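Local coordinates for lytic switch protein BZLF1 (Human herpesvirus 4, PDB 2C9L) that binds methylated viral DNA as a bZIP homodimer and switches Epstein-Barr virus from latency to the lytic cycle, at residues Arg40-Leu45 / Leu52-Ile57. The protein carries 2 engineered substitutions. Numbering follows the deposited sequence.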
loop_
_atom_site.group_PDB
_atom_site.type_symbol
_atom_site.label_atom_id
_atom_site.label_comp_id
_atom_site.label_asym_id
_atom_site.label_seq_id
_atom_site.Cartn_x
_atom_site.Cartn_y
_atom_site.Cartn_z
ATOM N N ARG C 40 -8.134 -9.588 -10.604
ATOM C CA ARG C 40 -7.821 -10.444 -11.740
ATOM C C ARG C 40 -7.777 -11.911 -11.336
ATOM O O ARG C 40 -8.301 -12.774 -12.038
ATOM C CB ARG C 40 -6.484 -10.048 -12.368
ATOM C CG ARG C 40 -6.486 -8.681 -13.031
ATOM C CD ARG C 40 -5.297 -8.546 -13.968
ATOM N NE ARG C 40 -5.319 -9.590 -14.991
ATOM C CZ ARG C 40 -4.434 -9.700 -15.976
ATOM N NH1 ARG C 40 -3.441 -8.827 -16.087
ATOM N NH2 ARG C 40 -4.543 -10.687 -16.853
ATOM N N LEU C 41 -7.157 -12.196 -10.200
ATOM C CA LEU C 41 -7.060 -13.566 -9.728
ATOM C C LEU C 41 -8.435 -14.132 -9.355
ATOM O O LEU C 41 -8.693 -15.318 -9.556
ATOM C CB LEU C 41 -6.101 -13.645 -8.535
ATOM C CG LEU C 41 -4.607 -13.486 -8.841
ATOM C CD1 LEU C 41 -3.892 -12.845 -7.656
ATOM C CD2 LEU C 41 -4.003 -14.851 -9.169
ATOM N N ARG C 42 -9.312 -13.292 -8.812
ATOM C CA ARG C 42 -10.652 -13.744 -8.436
ATOM C C ARG C 42 -11.466 -14.094 -9.686
ATOM O O ARG C 42 -12.298 -15.001 -9.661
ATOM C CB ARG C 42 -11.395 -12.665 -7.632
ATOM C CG ARG C 42 -10.929 -12.508 -6.179
ATOM C CD ARG C 42 -11.659 -11.359 -5.484
ATOM N NE ARG C 42 -11.215 -11.145 -4.108
ATOM C CZ ARG C 42 -11.538 -11.925 -3.084
ATOM N NH1 ARG C 42 -12.320 -12.981 -3.268
ATOM N NH2 ARG C 42 -11.087 -11.648 -1.870
ATOM N N LEU C 43 -11.219 -13.372 -10.774
ATOM C CA LEU C 43 -11.932 -13.612 -12.022
ATOM C C LEU C 43 -11.387 -14.843 -12.740
ATOM O O LEU C 43 -12.148 -15.623 -13.313
ATOM C CB LEU C 43 -11.829 -12.391 -12.937
ATOM C CG LEU C 43 -12.732 -12.414 -14.172
ATOM C CD1 LEU C 43 -14.189 -12.512 -13.742
ATOM C CD2 LEU C 43 -12.503 -11.161 -14.996
ATOM N N LEU C 44 -10.069 -15.013 -12.713
ATOM C CA LEU C 44 -9.440 -16.165 -13.354
ATOM C C LEU C 44 -9.877 -17.446 -12.652
ATOM O O LEU C 44 -10.173 -18.448 -13.294
ATOM C CB LEU C 44 -7.915 -16.057 -13.292
ATOM C CG LEU C 44 -7.148 -17.276 -13.813
ATOM C CD1 LEU C 44 -7.571 -17.582 -15.238
ATOM C CD2 LEU C 44 -5.651 -17.007 -13.747
ATOM N N LEU C 45 -9.919 -17.404 -11.325
ATOM C CA LEU C 45 -10.318 -18.566 -10.546
ATOM C C LEU C 45 -11.765 -18.920 -10.851
ATOM O O LEU C 45 -12.147 -20.090 -10.854
ATOM C CB LEU C 45 -10.159 -18.275 -9.056
ATOM C CG LEU C 45 -10.465 -19.405 -8.073
ATOM C CD1 LEU C 45 -9.652 -20.650 -8.427
ATOM C CD2 LEU C 45 -10.142 -18.933 -6.661
ATOM N N LEU C 52 -17.264 -22.503 -8.234
ATOM C CA LEU C 52 -16.708 -22.126 -6.938
ATOM C C LEU C 52 -17.085 -20.704 -6.505
ATOM O O LEU C 52 -16.940 -19.750 -7.272
ATOM C CB LEU C 52 -15.182 -22.273 -6.978
ATOM C CG LEU C 52 -14.411 -22.078 -5.672
ATOM C CD1 LEU C 52 -14.879 -23.087 -4.637
ATOM C CD2 LEU C 52 -12.922 -22.239 -5.941
ATOM N N ASP C 53 -17.570 -20.572 -5.271
ATOM C CA ASP C 53 -17.958 -19.270 -4.729
ATOM C C ASP C 53 -16.747 -18.632 -4.054
ATOM O O ASP C 53 -16.577 -18.727 -2.837
ATOM C CB ASP C 53 -19.085 -19.424 -3.703
ATOM C CG ASP C 53 -19.712 -18.094 -3.325
ATOM O OD1 ASP C 53 -18.986 -17.079 -3.324
ATOM O OD2 ASP C 53 -20.923 -18.063 -3.020
ATOM N N VAL C 54 -15.911 -17.978 -4.850
ATOM C CA VAL C 54 -14.703 -17.348 -4.336
ATOM C C VAL C 54 -14.943 -16.340 -3.212
ATOM O O VAL C 54 -14.293 -16.400 -2.170
ATOM C CB VAL C 54 -13.936 -16.646 -5.465
ATOM C CG1 VAL C 54 -12.609 -16.131 -4.946
ATOM C CG2 VAL C 54 -13.726 -17.614 -6.626
ATOM N N ASP C 55 -15.876 -15.420 -3.423
ATOM C CA ASP C 55 -16.170 -14.395 -2.428
ATOM C C ASP C 55 -16.528 -14.957 -1.060
ATOM O O ASP C 55 -16.365 -14.280 -0.047
ATOM C CB ASP C 55 -17.299 -13.487 -2.918
ATOM C CG ASP C 55 -16.958 -12.784 -4.215
ATOM O OD1 ASP C 55 -17.070 -13.414 -5.286
ATOM O OD2 ASP C 55 -16.561 -11.603 -4.161
ATOM N N SER C 56 -17.017 -16.192 -1.032
ATOM C CA SER C 56 -17.396 -16.825 0.223
ATOM C C SER C 56 -16.195 -17.465 0.904
ATOM O O SER C 56 -16.115 -17.507 2.130
ATOM C CB SER C 56 -18.470 -17.885 -0.024
ATOM O OG SER C 56 -19.628 -17.301 -0.593
ATOM N N ILE C 57 -15.263 -17.967 0.101
ATOM C CA ILE C 57 -14.064 -18.604 0.630
ATOM C C ILE C 57 -13.093 -17.547 1.138
ATOM O O ILE C 57 -12.800 -17.474 2.334
ATOM C CB ILE C 57 -13.360 -19.441 -0.452
ATOM C CG1 ILE C 57 -14.293 -20.551 -0.935
ATOM C CG2 ILE C 57 -12.065 -20.016 0.096
ATOM C CD1 ILE C 57 -13.725 -21.363 -2.071
#
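Val54 sets its two methyl groups against Arg42 and Leu45, one turn apart on the long bZIP helix 2-48, where the chain after the zipper helix folds back along it. Its CG1, anti to the backbone N (chi1 -174°), lies 3.6 Å from Arg42 NH1, while CG2 packs 3.8 Å from Leu45 CD2; the valine thus touches both side chains. A chi1 of -177° carries Leu45 CG and CD2 to Val54 CG2, and the leucine also touches Leu52, beside Val54, with 4.3 Å between Leu45 CG and Leu52 CD2. The Arg42 chain runs extended from CG to NE and then turns at its end, crossing Val54 at a slant, with NH1 nearest CG1. Several acceptors outside the two segments fix its guanidinium: NE donates to Asn38 OD1, and NH2 joins Ile58 O of the returning tail and, in a salt bridge, Glu37 of the second subunit. Leu41 packs on Val54 of that subunit. Asp53 caps the short helix 54-57 through a weak bond from Ser56 N. Asp55 meets Arg42 NH1 with its CA; its OD2, salt-bridged to Arg60, lies 4.5 Å from Arg42 NH1, well out of the guanidinium plane, so that at most the charges would attract.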